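PDB 4N0H: glutamyl-tRNA(Gln) amidotransferase subunit B, mitochondrial, which belongs to the GatB/GatE family and forms, with subunits A and F, the three-chain mitochondrial amidotransferase of yeast, its chain folding around a large mixed beta sheet. Local coordinates for residues K73-L78 against L194-I200; Q139-G145 against R164-I170; V82-F88 against L291-L296; K116-S120 against A186-Y191; R211-N215 against L226-P230. Residue numbers count along the deposited sequence, not the author numbering.

Interaction 1: K73-L78 against L194-I200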
# COMPACT_ATOMS: atom_id res chain seq x y z
N LYS B 73 -17.17 23.49 4.29
CA LYS B 73 -17.53 24.88 4.56
C LYS B 73 -16.99 25.81 3.48
O LYS B 73 -17.68 26.72 3.02
CB LYS B 73 -17.05 25.32 5.95
CG LYS B 73 -17.63 24.48 7.08
CD LYS B 73 -17.14 24.95 8.45
CE LYS B 73 -17.81 26.25 8.85
NZ LYS B 73 -17.33 26.74 10.18
N LEU B 74 -15.75 25.56 3.05
CA LEU B 74 -15.15 26.37 1.99
C LEU B 74 -15.86 26.17 0.65
O LEU B 74 -16.13 27.14 -0.05
CB LEU B 74 -13.66 26.06 1.85
CG LEU B 74 -12.96 26.88 0.77
CD1 LEU B 74 -13.09 28.38 1.05
CD2 LEU B 74 -11.51 26.47 0.64
N SER B 75 -16.16 24.92 0.30
CA SER B 75 -16.85 24.62 -0.96
C SER B 75 -18.20 25.31 -1.01
O SER B 75 -18.58 25.88 -2.03
CB SER B 75 -17.04 23.11 -1.12
OG SER B 75 -15.81 22.41 -1.04
N LEU B 76 -18.93 25.27 0.10
CA LEU B 76 -20.25 25.88 0.19
C LEU B 76 -20.16 27.40 0.05
O LEU B 76 -20.96 28.01 -0.66
CB LEU B 76 -20.92 25.50 1.51
CG LEU B 76 -21.40 24.06 1.61
CD1 LEU B 76 -21.88 23.74 3.02
CD2 LEU B 76 -22.51 23.81 0.61
N ALA B 77 -19.17 27.99 0.70
CA ALA B 77 -18.98 29.44 0.64
C ALA B 77 -18.65 29.91 -0.77
O ALA B 77 -19.02 31.01 -1.16
CB ALA B 77 -17.89 29.87 1.61
N LEU B 78 -17.96 29.06 -1.53
CA LEU B 78 -17.56 29.40 -2.89
C LEU B 78 -18.62 29.01 -3.93
O LEU B 78 -18.55 29.43 -5.08
CB LEU B 78 -16.25 28.70 -3.25
CG LEU B 78 -15.01 29.01 -2.41
CD1 LEU B 78 -13.88 28.10 -2.82
CD2 LEU B 78 -14.61 30.48 -2.54
N LEU B 194 -12.29 35.46 4.14
CA LEU B 194 -13.21 34.32 4.08
C LEU B 194 -12.75 33.13 4.94
O LEU B 194 -13.53 32.60 5.74
CB LEU B 194 -13.40 33.85 2.64
CG LEU B 194 -14.35 32.66 2.47
CD1 LEU B 194 -15.78 33.06 2.79
CD2 LEU B 194 -14.25 32.06 1.07
N VAL B 195 -11.50 32.70 4.78
CA VAL B 195 -11.03 31.53 5.52
C VAL B 195 -11.02 31.79 7.03
O VAL B 195 -11.29 30.88 7.81
CB VAL B 195 -9.65 31.01 5.03
CG1 VAL B 195 -9.70 30.66 3.55
CG2 VAL B 195 -8.56 32.03 5.31
N ARG B 196 -10.73 33.02 7.42
CA ARG B 196 -10.75 33.40 8.83
C ARG B 196 -12.19 33.46 9.35
O ARG B 196 -12.47 33.05 10.47
CB ARG B 196 -10.07 34.76 9.03
CG ARG B 196 -8.58 34.77 8.69
CD ARG B 196 -8.01 36.18 8.75
NE ARG B 196 -8.14 36.77 10.08
CZ ARG B 196 -7.24 36.64 11.05
NH1 ARG B 196 -6.12 35.95 10.84
NH2 ARG B 196 -7.45 37.21 12.23
N HIS B 197 -13.09 33.96 8.51
CA HIS B 197 -14.50 34.06 8.87
C HIS B 197 -15.14 32.68 9.01
O HIS B 197 -16.02 32.48 9.85
CB HIS B 197 -15.24 34.89 7.83
CG HIS B 197 -16.65 35.22 8.21
ND1 HIS B 197 -16.97 35.87 9.39
CD2 HIS B 197 -17.83 35.00 7.58
CE1 HIS B 197 -18.28 36.03 9.46
NE2 HIS B 197 -18.82 35.51 8.38
N LEU B 198 -14.70 31.74 8.19
CA LEU B 198 -15.20 30.37 8.26
C LEU B 198 -14.53 29.58 9.38
O LEU B 198 -14.92 28.45 9.67
CB LEU B 198 -14.98 29.65 6.93
CG LEU B 198 -15.72 30.18 5.70
CD1 LEU B 198 -15.30 29.40 4.46
CD2 LEU B 198 -17.23 30.09 5.92
N HIS B 199 -13.52 30.19 10.00
CA HIS B 199 -12.74 29.56 11.07
C HIS B 199 -12.03 28.28 10.61
O HIS B 199 -12.00 27.29 11.35
CB HIS B 199 -13.62 29.26 12.29
CG HIS B 199 -14.25 30.47 12.90
ND1 HIS B 199 -13.72 31.11 14.01
CD2 HIS B 199 -15.36 31.16 12.57
CE1 HIS B 199 -14.48 32.14 14.32
NE2 HIS B 199 -15.48 32.20 13.46
N ILE B 200 -11.46 28.30 9.41
CA ILE B 200 -10.74 27.13 8.91
C ILE B 200 -9.25 27.37 8.78
O ILE B 200 -8.48 26.43 8.58
CB ILE B 200 -11.30 26.64 7.56
CG1 ILE B 200 -11.08 27.69 6.47
CG2 ILE B 200 -12.77 26.28 7.69
CD1 ILE B 200 -11.53 27.25 5.09

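Interaction 2: Q139-G145 against R164-I170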
# COMPACT_ATOMS: atom_id res chain seq x y z
N GLN B 139 -8.55 21.23 -3.41
CA GLN B 139 -7.91 19.96 -3.06
C GLN B 139 -7.41 19.92 -1.62
O GLN B 139 -6.89 20.91 -1.11
CB GLN B 139 -6.72 19.68 -3.99
CG GLN B 139 -7.07 19.49 -5.45
CD GLN B 139 -5.85 19.19 -6.31
OE1 GLN B 139 -4.71 19.34 -5.87
NE2 GLN B 139 -6.09 18.75 -7.55
N ILE B 140 -7.55 18.77 -0.97
CA ILE B 140 -6.96 18.56 0.35
C ILE B 140 -5.63 17.84 0.18
O ILE B 140 -5.55 16.87 -0.58
CB ILE B 140 -7.88 17.71 1.25
CG1 ILE B 140 -9.24 18.38 1.42
CG2 ILE B 140 -7.22 17.47 2.61
CD1 ILE B 140 -10.32 17.44 1.94
N GLU B 141 -4.59 18.31 0.86
CA GLU B 141 -3.29 17.64 0.77
C GLU B 141 -2.41 17.83 2.00
O GLU B 141 -2.65 18.70 2.83
CB GLU B 141 -2.55 18.10 -0.49
CG GLU B 141 -2.23 19.58 -0.53
CD GLU B 141 -1.58 19.99 -1.83
OE1 GLU B 141 -0.75 20.92 -1.82
OE2 GLU B 141 -1.91 19.38 -2.87
N GLN B 142 -1.38 16.99 2.10
CA GLN B 142 -0.44 17.02 3.21
C GLN B 142 0.58 18.13 3.07
O GLN B 142 1.10 18.36 1.98
CB GLN B 142 0.35 15.71 3.27
CG GLN B 142 -0.36 14.54 3.90
CD GLN B 142 0.53 13.30 3.93
OE1 GLN B 142 1.23 13.00 2.96
NE2 GLN B 142 0.53 12.60 5.06
N ASP B 143 0.89 18.79 4.17
CA ASP B 143 2.05 19.68 4.20
C ASP B 143 3.30 18.83 4.44
O ASP B 143 3.22 17.70 4.93
CB ASP B 143 1.90 20.73 5.31
CG ASP B 143 2.67 22.02 5.01
OD1 ASP B 143 2.47 23.02 5.73
OD2 ASP B 143 3.47 22.04 4.04
N THR B 144 4.45 19.38 4.08
CA THR B 144 5.72 18.71 4.30
C THR B 144 6.40 19.27 5.54
O THR B 144 5.91 20.24 6.13
CB THR B 144 6.67 18.90 3.11
OG1 THR B 144 6.93 20.30 2.94
CG2 THR B 144 6.04 18.36 1.83
N GLY B 145 7.52 18.68 5.93
CA GLY B 145 8.28 19.17 7.06
C GLY B 145 9.00 20.47 6.74
O GLY B 145 8.88 20.99 5.63
N ARG B 164 5.71 20.00 11.14
CA ARG B 164 4.77 20.53 10.16
C ARG B 164 4.37 19.47 9.12
O ARG B 164 3.42 19.66 8.37
CB ARG B 164 5.34 21.76 9.46
CG ARG B 164 4.32 22.56 8.67
CD ARG B 164 4.99 23.65 7.84
NE ARG B 164 5.69 23.09 6.68
CZ ARG B 164 6.46 23.81 5.87
NH1 ARG B 164 7.07 23.23 4.84
NH2 ARG B 164 6.63 25.11 6.09
N SER B 165 5.09 18.36 9.08
CA SER B 165 4.76 17.29 8.16
C SER B 165 3.40 16.73 8.53
O SER B 165 3.12 16.53 9.71
CB SER B 165 5.81 16.19 8.19
OG SER B 165 5.61 15.27 7.13
N ASN B 166 2.55 16.52 7.52
CA ASN B 166 1.22 15.93 7.70
C ASN B 166 0.17 16.92 8.24
O ASN B 166 -0.95 16.54 8.57
CB ASN B 166 1.31 14.65 8.55
CG ASN B 166 0.04 13.84 8.51
OD1 ASN B 166 -0.64 13.78 7.49
ND2 ASN B 166 -0.28 13.21 9.63
N VAL B 167 0.54 18.20 8.33
CA VAL B 167 -0.43 19.26 8.62
C VAL B 167 -1.39 19.38 7.42
O VAL B 167 -0.95 19.30 6.28
CB VAL B 167 0.30 20.60 8.89
CG1 VAL B 167 -0.65 21.81 8.77
CG2 VAL B 167 0.99 20.57 10.26
N PRO B 168 -2.69 19.57 7.68
CA PRO B 168 -3.64 19.62 6.56
C PRO B 168 -3.56 20.94 5.79
O PRO B 168 -3.46 22.01 6.39
CB PRO B 168 -5.02 19.51 7.23
CG PRO B 168 -4.76 19.23 8.68
CD PRO B 168 -3.37 19.70 8.98
N LEU B 169 -3.60 20.84 4.46
CA LEU B 169 -3.66 22.00 3.59
C LEU B 169 -4.89 21.88 2.69
O LEU B 169 -5.34 20.78 2.38
CB LEU B 169 -2.42 22.07 2.69
CG LEU B 169 -1.04 22.11 3.33
CD1 LEU B 169 0.05 22.02 2.27
CD2 LEU B 169 -0.89 23.38 4.12
N ILE B 170 -5.43 23.02 2.27
CA ILE B 170 -6.33 23.05 1.13
C ILE B 170 -5.70 23.89 0.03
O ILE B 170 -5.28 25.02 0.26
CB ILE B 170 -7.71 23.61 1.49
CG1 ILE B 170 -8.48 22.62 2.37
CG2 ILE B 170 -8.51 23.88 0.22
CD1 ILE B 170 -9.93 23.01 2.59

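Interaction 3: V82-F88 against L291-L296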
# COMPACT_ATOMS: atom_id res chain seq x y z
N VAL B 82 -19.20 19.85 -4.88
CA VAL B 82 -18.46 18.82 -4.18
C VAL B 82 -18.48 17.53 -4.99
O VAL B 82 -19.54 17.08 -5.41
CB VAL B 82 -19.04 18.55 -2.78
CG1 VAL B 82 -18.32 17.38 -2.12
CG2 VAL B 82 -18.94 19.80 -1.92
N ASN B 83 -17.30 16.95 -5.20
CA ASN B 83 -17.18 15.72 -5.97
C ASN B 83 -17.92 14.57 -5.29
O ASN B 83 -17.84 14.41 -4.07
CB ASN B 83 -15.70 15.36 -6.15
CG ASN B 83 -15.42 14.68 -7.48
OD1 ASN B 83 -16.32 14.11 -8.10
ND2 ASN B 83 -14.17 14.75 -7.92
N SER B 84 -18.65 13.79 -6.08
CA SER B 84 -19.38 12.64 -5.54
C SER B 84 -18.41 11.66 -4.90
O SER B 84 -18.67 11.11 -3.83
CB SER B 84 -20.18 11.95 -6.64
OG SER B 84 -19.34 11.59 -7.72
N ILE B 85 -17.28 11.45 -5.57
CA ILE B 85 -16.20 10.64 -5.04
C ILE B 85 -14.90 11.43 -5.17
O ILE B 85 -14.54 11.88 -6.25
CB ILE B 85 -16.02 9.34 -5.84
CG1 ILE B 85 -17.26 8.45 -5.72
CG2 ILE B 85 -14.78 8.59 -5.38
CD1 ILE B 85 -17.42 7.80 -4.37
N SER B 86 -14.20 11.61 -4.05
CA SER B 86 -12.82 12.09 -4.14
C SER B 86 -11.87 11.08 -3.49
O SER B 86 -12.30 10.19 -2.75
CB SER B 86 -12.66 13.51 -3.57
OG SER B 86 -12.89 13.56 -2.18
N GLN B 87 -10.59 11.21 -3.80
CA GLN B 87 -9.60 10.25 -3.36
C GLN B 87 -8.26 10.94 -3.20
O GLN B 87 -8.05 12.03 -3.72
CB GLN B 87 -9.47 9.12 -4.38
CG GLN B 87 -9.15 9.62 -5.78
CD GLN B 87 -8.61 8.53 -6.70
OE1 GLN B 87 -9.10 7.40 -6.71
NE2 GLN B 87 -7.57 8.87 -7.47
N PHE B 88 -7.36 10.29 -2.46
CA PHE B 88 -6.01 10.80 -2.30
C PHE B 88 -5.05 9.99 -3.16
O PHE B 88 -5.17 8.77 -3.25
CB PHE B 88 -5.59 10.75 -0.83
CG PHE B 88 -6.31 11.74 0.03
CD1 PHE B 88 -7.49 11.39 0.67
CD2 PHE B 88 -5.83 13.03 0.17
CE1 PHE B 88 -8.15 12.31 1.46
CE2 PHE B 88 -6.50 13.95 0.95
CZ PHE B 88 -7.66 13.59 1.60
N LEU B 291 -6.30 4.15 1.54
CA LEU B 291 -7.33 5.09 1.97
C LEU B 291 -8.65 4.88 1.22
O LEU B 291 -8.66 4.71 0.00
CB LEU B 291 -6.85 6.53 1.79
CG LEU B 291 -5.64 6.91 2.65
CD1 LEU B 291 -4.98 8.17 2.12
CD2 LEU B 291 -6.06 7.08 4.10
N PRO B 292 -9.77 4.88 1.96
CA PRO B 292 -11.09 4.76 1.32
C PRO B 292 -11.40 6.02 0.52
O PRO B 292 -10.90 7.08 0.86
CB PRO B 292 -12.05 4.67 2.51
CG PRO B 292 -11.19 4.32 3.70
CD PRO B 292 -9.86 4.96 3.42
N TYR B 293 -12.22 5.90 -0.52
CA TYR B 293 -12.74 7.07 -1.22
C TYR B 293 -13.48 7.98 -0.25
O TYR B 293 -14.02 7.52 0.75
CB TYR B 293 -13.74 6.65 -2.30
CG TYR B 293 -13.17 5.88 -3.47
CD1 TYR B 293 -12.02 6.31 -4.12
CD2 TYR B 293 -13.79 4.74 -3.94
CE1 TYR B 293 -11.50 5.61 -5.20
CE2 TYR B 293 -13.29 4.03 -5.01
CZ TYR B 293 -12.15 4.46 -5.63
OH TYR B 293 -11.66 3.74 -6.70
N ILE B 294 -13.49 9.28 -0.54
CA ILE B 294 -14.38 10.20 0.15
C ILE B 294 -15.72 10.15 -0.58
O ILE B 294 -15.82 10.62 -1.71
CB ILE B 294 -13.83 11.64 0.14
CG1 ILE B 294 -12.57 11.73 1.00
CG2 ILE B 294 -14.88 12.63 0.65
CD1 ILE B 294 -11.96 13.12 1.04
N ASN B 295 -16.73 9.57 0.06
CA ASN B 295 -18.05 9.44 -0.54
C ASN B 295 -19.13 10.01 0.37
O ASN B 295 -19.66 9.31 1.23
CB ASN B 295 -18.36 7.97 -0.85
CG ASN B 295 -19.67 7.78 -1.57
OD1 ASN B 295 -20.30 8.74 -2.03
ND2 ASN B 295 -20.10 6.53 -1.68
N LEU B 296 -19.43 11.30 0.19
CA LEU B 296 -20.32 12.00 1.11
C LEU B 296 -21.78 11.85 0.68
O LEU B 296 -22.10 11.93 -0.50
CB LEU B 296 -19.93 13.47 1.18
CG LEU B 296 -18.45 13.64 1.54
CD1 LEU B 296 -18.00 15.08 1.37
CD2 LEU B 296 -18.19 13.17 2.96
O HOH W 1 -17.80 12.61 -1.82

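Interaction 4: K116-S120 against A186-Y191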
# COMPACT_ATOMS: atom_id res chain seq x y z
N LYS B 116 -16.78 30.29 -7.31
CA LYS B 116 -16.29 31.60 -7.72
C LYS B 116 -16.22 32.56 -6.54
O LYS B 116 -16.77 32.29 -5.48
CB LYS B 116 -17.22 32.19 -8.78
CG LYS B 116 -18.60 32.51 -8.24
CD LYS B 116 -19.56 32.92 -9.34
CE LYS B 116 -20.91 33.31 -8.76
NZ LYS B 116 -21.93 33.56 -9.82
N ILE B 117 -15.55 33.68 -6.76
CA ILE B 117 -15.56 34.79 -5.80
C ILE B 117 -15.90 36.09 -6.52
O ILE B 117 -15.28 36.43 -7.53
CB ILE B 117 -14.23 34.91 -5.03
CG1 ILE B 117 -14.09 33.77 -4.03
CG2 ILE B 117 -14.14 36.24 -4.31
CD1 ILE B 117 -12.94 33.93 -3.06
N ASN B 118 -16.90 36.80 -6.02
CA ASN B 118 -17.34 38.05 -6.63
C ASN B 118 -16.59 39.26 -6.10
O ASN B 118 -16.44 39.44 -4.89
CB ASN B 118 -18.84 38.23 -6.42
CG ASN B 118 -19.66 37.25 -7.23
OD1 ASN B 118 -19.40 37.04 -8.42
ND2 ASN B 118 -20.64 36.62 -6.58
N LEU B 119 -16.11 40.09 -7.02
CA LEU B 119 -15.45 41.34 -6.67
C LEU B 119 -16.24 42.50 -7.24
O LEU B 119 -16.76 42.42 -8.36
CB LEU B 119 -14.02 41.36 -7.22
CG LEU B 119 -13.11 40.19 -6.84
CD1 LEU B 119 -11.77 40.29 -7.56
CD2 LEU B 119 -12.90 40.14 -5.33
N SER B 120 -16.34 43.59 -6.48
CA SER B 120 -17.06 44.77 -6.93
C SER B 120 -16.25 46.03 -6.66
O SER B 120 -15.46 46.08 -5.71
CB SER B 120 -18.42 44.88 -6.23
OG SER B 120 -18.26 45.05 -4.83
N ALA B 186 -7.21 42.35 -4.52
CA ALA B 186 -8.54 42.32 -3.92
C ALA B 186 -9.00 40.90 -3.62
O ALA B 186 -9.69 40.66 -2.62
CB ALA B 186 -9.55 43.03 -4.81
N PHE B 187 -8.63 39.95 -4.48
CA PHE B 187 -9.01 38.55 -4.30
C PHE B 187 -8.31 37.93 -3.09
O PHE B 187 -8.94 37.30 -2.25
CB PHE B 187 -8.69 37.75 -5.56
CG PHE B 187 -9.07 36.30 -5.47
CD1 PHE B 187 -10.33 35.87 -5.84
CD2 PHE B 187 -8.15 35.36 -5.02
CE1 PHE B 187 -10.68 34.54 -5.76
CE2 PHE B 187 -8.49 34.02 -4.94
CZ PHE B 187 -9.76 33.61 -5.30
N ILE B 188 -6.99 38.10 -3.02
CA ILE B 188 -6.20 37.59 -1.92
C ILE B 188 -6.71 38.14 -0.59
O ILE B 188 -6.84 37.41 0.39
CB ILE B 188 -4.71 37.96 -2.09
CG1 ILE B 188 -4.14 37.27 -3.33
CG2 ILE B 188 -3.92 37.58 -0.85
CD1 ILE B 188 -2.71 37.65 -3.62
N LYS B 189 -7.05 39.42 -0.59
CA LYS B 189 -7.58 40.09 0.59
C LYS B 189 -8.91 39.47 1.03
O LYS B 189 -9.10 39.18 2.21
CB LYS B 189 -7.78 41.58 0.31
CG LYS B 189 -8.05 42.42 1.54
CD LYS B 189 -8.62 43.78 1.15
CE LYS B 189 -8.35 44.83 2.21
NZ LYS B 189 -6.90 45.20 2.25
N LYS B 190 -9.82 39.26 0.09
CA LYS B 190 -11.12 38.70 0.41
C LYS B 190 -11.03 37.21 0.76
O LYS B 190 -11.74 36.73 1.64
CB LYS B 190 -12.12 38.90 -0.74
CG LYS B 190 -13.53 38.43 -0.40
CD LYS B 190 -14.53 38.74 -1.51
CE LYS B 190 -14.61 40.22 -1.78
NZ LYS B 190 -15.90 40.61 -2.45
N TYR B 191 -10.15 36.49 0.07
CA TYR B 191 -9.96 35.08 0.37
C TYR B 191 -9.43 34.89 1.79
O TYR B 191 -9.86 33.98 2.51
CB TYR B 191 -9.04 34.41 -0.64
CG TYR B 191 -8.98 32.91 -0.48
CD1 TYR B 191 -10.12 32.13 -0.61
CD2 TYR B 191 -7.78 32.26 -0.20
CE1 TYR B 191 -10.08 30.76 -0.46
CE2 TYR B 191 -7.72 30.88 -0.06
CZ TYR B 191 -8.89 30.14 -0.18
OH TYR B 191 -8.85 28.78 -0.04

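Interaction 5: R211-N215 against L226-P230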
# COMPACT_ATOMS: atom_id res chain seq x y z
N ARG B 211 -0.08 30.48 1.26
CA ARG B 211 1.00 30.61 0.29
C ARG B 211 0.39 30.78 -1.10
O ARG B 211 -0.50 30.01 -1.48
CB ARG B 211 1.92 29.39 0.32
CG ARG B 211 2.41 29.02 1.71
CD ARG B 211 2.80 27.55 1.80
NE ARG B 211 2.83 27.08 3.19
CZ ARG B 211 2.85 25.80 3.55
NH1 ARG B 211 2.84 24.85 2.62
NH2 ARG B 211 2.87 25.47 4.83
N VAL B 212 0.88 31.77 -1.84
CA VAL B 212 0.30 32.08 -3.14
C VAL B 212 1.29 31.90 -4.29
O VAL B 212 2.29 32.62 -4.38
CB VAL B 212 -0.24 33.52 -3.17
CG1 VAL B 212 -0.86 33.83 -4.53
CG2 VAL B 212 -1.24 33.73 -2.05
N ASP B 213 1.01 30.95 -5.18
CA ASP B 213 1.73 30.84 -6.44
C ASP B 213 0.91 31.51 -7.53
O ASP B 213 -0.31 31.62 -7.42
CB ASP B 213 1.96 29.37 -6.81
CG ASP B 213 2.88 28.66 -5.83
OD1 ASP B 213 3.72 29.33 -5.19
OD2 ASP B 213 2.75 27.42 -5.71
N VAL B 214 1.58 31.96 -8.58
CA VAL B 214 0.91 32.63 -9.70
C VAL B 214 1.24 31.92 -11.00
O VAL B 214 2.36 31.46 -11.19
CB VAL B 214 1.34 34.11 -9.81
CG1 VAL B 214 0.62 34.81 -10.96
CG2 VAL B 214 1.09 34.84 -8.51
N ASN B 215 0.26 31.83 -11.89
CA ASN B 215 0.53 31.45 -13.28
C ASN B 215 -0.06 32.51 -14.21
O ASN B 215 -1.17 32.99 -14.00
CB ASN B 215 -0.03 30.06 -13.60
CG ASN B 215 -1.51 29.95 -13.32
OD1 ASN B 215 -1.92 29.44 -12.28
ND2 ASN B 215 -2.33 30.43 -14.25
N LEU B 226 5.05 31.73 -11.44
CA LEU B 226 5.96 32.37 -10.49
C LEU B 226 5.87 31.70 -9.12
O LEU B 226 4.79 31.63 -8.54
CB LEU B 226 5.63 33.86 -10.36
CG LEU B 226 5.59 34.69 -11.64
CD1 LEU B 226 5.03 36.07 -11.37
CD2 LEU B 226 6.97 34.78 -12.26
N LYS B 227 7.00 31.22 -8.62
CA LYS B 227 7.03 30.51 -7.34
C LYS B 227 7.80 31.28 -6.27
O LYS B 227 8.50 32.25 -6.57
CB LYS B 227 7.64 29.12 -7.52
CG LYS B 227 6.95 28.26 -8.57
CD LYS B 227 5.54 27.88 -8.15
CE LYS B 227 4.90 26.93 -9.15
NZ LYS B 227 5.69 25.67 -9.29
N ASN B 228 7.66 30.83 -5.03
CA ASN B 228 8.36 31.43 -3.89
C ASN B 228 8.11 32.92 -3.70
O ASN B 228 9.03 33.73 -3.77
CB ASN B 228 9.86 31.12 -3.94
CG ASN B 228 10.16 29.64 -3.81
OD1 ASN B 228 10.17 29.09 -2.70
ND2 ASN B 228 10.41 28.98 -4.93
N LEU B 229 6.85 33.26 -3.48
CA LEU B 229 6.44 34.63 -3.19
C LEU B 229 5.96 34.70 -1.75
O LEU B 229 4.92 34.13 -1.41
CB LEU B 229 5.34 35.06 -4.16
CG LEU B 229 5.70 34.85 -5.63
CD1 LEU B 229 4.47 34.90 -6.52
CD2 LEU B 229 6.73 35.87 -6.08
N PRO B 230 6.71 35.40 -0.88
CA PRO B 230 6.53 35.34 0.57
C PRO B 230 5.44 36.26 1.12
O PRO B 230 4.90 35.97 2.19
CB PRO B 230 7.90 35.78 1.11
CG PRO B 230 8.74 36.18 -0.11
CD PRO B 230 7.80 36.31 -1.26
O HOH W 2 2.51 33.64 -0.43

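Interaction 1: K73-L78 against L194-I200
Residues 73-78 form the C-terminal end of helix 65-78, while 194-200 carry the end of helix 181-197 and the turn after it; the backbones come nearest at K73 and L198, whose CA atoms are 7.0 Å apart, and lie 8.3 Å apart at A77 and L194. Beyond L198 the chain turns in a Schellman motif, with H199 at positive phi and I200 N bonded back to V195 O at 3.0 Å. This C-terminal helix cap exposes a carbonyl that a long, flexible lysine can reach: K73 NZ donates to L198 O at 3.0 Å. Beside this hydrogen bond the contact is aliphatic, made by L74, A77 and L78 against L194, L198 and I200. A77 directs its methyl across, its CB 3.9 Å from L198 CD1 and 4.0 Å from L194 CD1. L74 spreads over L194, L198 and I200, its CD1 3.9 Å from L194 CD2. L78 CD2 meets L194 CD2 at 4.0 Å, and L74 and L78 also pack on L138 of strand 130-142.

Interaction 2: Q139-G145 against R164-I170
E141 and L169 are an antiparallel hydrogen-bonded pair: E141 N donates to L169 O at 3.0 Å and L169 N to E141 O at 2.9 Å. P168 has no amide hydrogen, but V167 O carries the pairing onward, accepting from D143 N at 2.8 Å. D143 O takes N166 N at 2.9 Å in the type II turn R164-V167, where N166 accepts the positive phi. Its amide oxygen is met by Q142 NE2 (2.9 Å to N166 OD1), while Q142 OE1 is bonded to the L104 amide. R164 NE donates to T144 O at 2.9 Å. D143 OD1 lies 3.4 Å from R164 NE, well out of the guanidinium plane, a purely electrostatic salt bridge; the carboxylate's stronger partner is R211. E141 OE2 is bonded to T105 OG1. I140 and I170, on the other face, pack against A71 of helix 65-78. Such pairing, carried on past the strands into the turn, is typical of neighbouring antiparallel strands in a sheet, here where strand 130-142 ends and strand 168-174 begins.

Interaction 3: V82-F88 against L291-L296
L291 opens the segment with its CD1 4.0 Å from F88 CB, an apolar contact that suits a leucine at the margin of the core. Y293 follows, its ring met off-centre by the I85 CG2 methyl, 4.1 Å from the Y293 ring centroid and 29° off the normal, a CH-pi contact. The aromatic surface thus shields a branched aliphatic chain although Y293 itself is exposed. I294 is the residue that pairs with S86. Its amide donates to S86 O at 2.7 Å and its carbonyl accepts from S86 N at 3.0 Å, forming a single antiparallel bridge, while I294 CD1 reaches F88 CE1 at 3.9 Å. N295 also has a partner in another chain: its backbone hydrogen-bonds to subunit F, and its side chain makes a weak hydrogen bond to Q109 of that subunit. L296 CD1 touches V82 CG1 at 4.2 Å, and L296 N donates at 2.9 Å to a water that also lies 2.7 Å from S84 O and 2.8 Å from I294 O. Where direct pairing stops, this water links the diverging backbones, so two irregular loops are joined by one short bridge, a solvent link and apolar side chains.

Interaction 4: K116-S120 against A186-Y191
Helix 186-191 lies across strand 116-120 with its axis 9.5 Å away and at 117° to it, a usual spacing for a helix packed on a sheet, filled by the side chains between them. I117 contributes most. With chi1 at m and chi2 at t it is extended toward the helix, and its CD1 comes to 3.6 Å from F187 CE1 and 4.1 Å from Y191 CD1. F187 and Y191 both adopt the t rotamer at chi1; four residues apart on the helix, their rings lie about the same methyl group. L119, also m and t, points sideways at its CA-to-CB bond, yet its end reaches the helix, with CD1 4.5 Å from F187 CB and CD2 3.9 Å from K190 CE.

K190 shows how a lysine can serve an apolar boundary. Its chain is t at chi1 and chi2, laying its methylenes over I117, where K190 CD is 3.8 Å from I117 CG2. The bend at chi3, which is m, goes with an ammonium that lies by the strand backbone: K190 NZ donates to N118 O at 2.8 Å, and D124 supplies a salt bridge to the same group. N118 and K116 instead direct their CB atoms away from the helix. F187 and Y191 reach on to strand 14-23, and F187 meets F178 edge-to-face. This is helix-on-sheet packing, as in alpha+beta folds, with one layer of apolar side chains between helix 181-197 and the large mixed sheet.

Interaction 5: R211-N215 against L226-P230
V214 and L226 are a hydrogen-bonded pair in the beta hairpin of strands 210-218 and 224-226. V214, the residue most covered here, gives its amide to L226 O at 3.2 Å and takes L226 N at 2.7 Å through its carbonyl. The two side chains fall on the same face, V214 CB being 4.3 Å from L226 CB; beta-branched valine suits the extended strand, and leucine, second in buried area, extends the apolar surface, which helix 232-248 covers through I235 and A238. D213, third in buried area, brings its CG to 3.6 Å from K227 CD, so that the lysine's methylenes lie beside the carboxylate group.

Farther on, N228 takes positive phi and psi, a conformation asparagine tolerates well, and the chain swings so that L229 faces back, its CD1 3.9 Å from V214 CG2. With the backbones too far apart here for direct bonding, a water bridges them: it accepts from V212 N at 2.9 Å and donates to L229 O at 2.6 Å.

Interactions 2, 4 and 5 all reach the large mixed sheet; 2 and 5 pair its backbones, whereas 4 lays helix 181-197 on it. Interaction 1 uses that same helix against helix 65-78 and touches interaction 4 where L78 packs on I117. Burial is deepest in 2 and 4. In 2 it encloses polar groups, and the D143 to R211 salt bridge joins it to interaction 5; in 4 it is chiefly apolar. Interactions 1, 3 and 5 are only partly buried, and in 3 and 5 water links backbones that have parted. Interaction 3 lies on the opposite side of the chain's centre from 5, and of the five it alone meets subunit F.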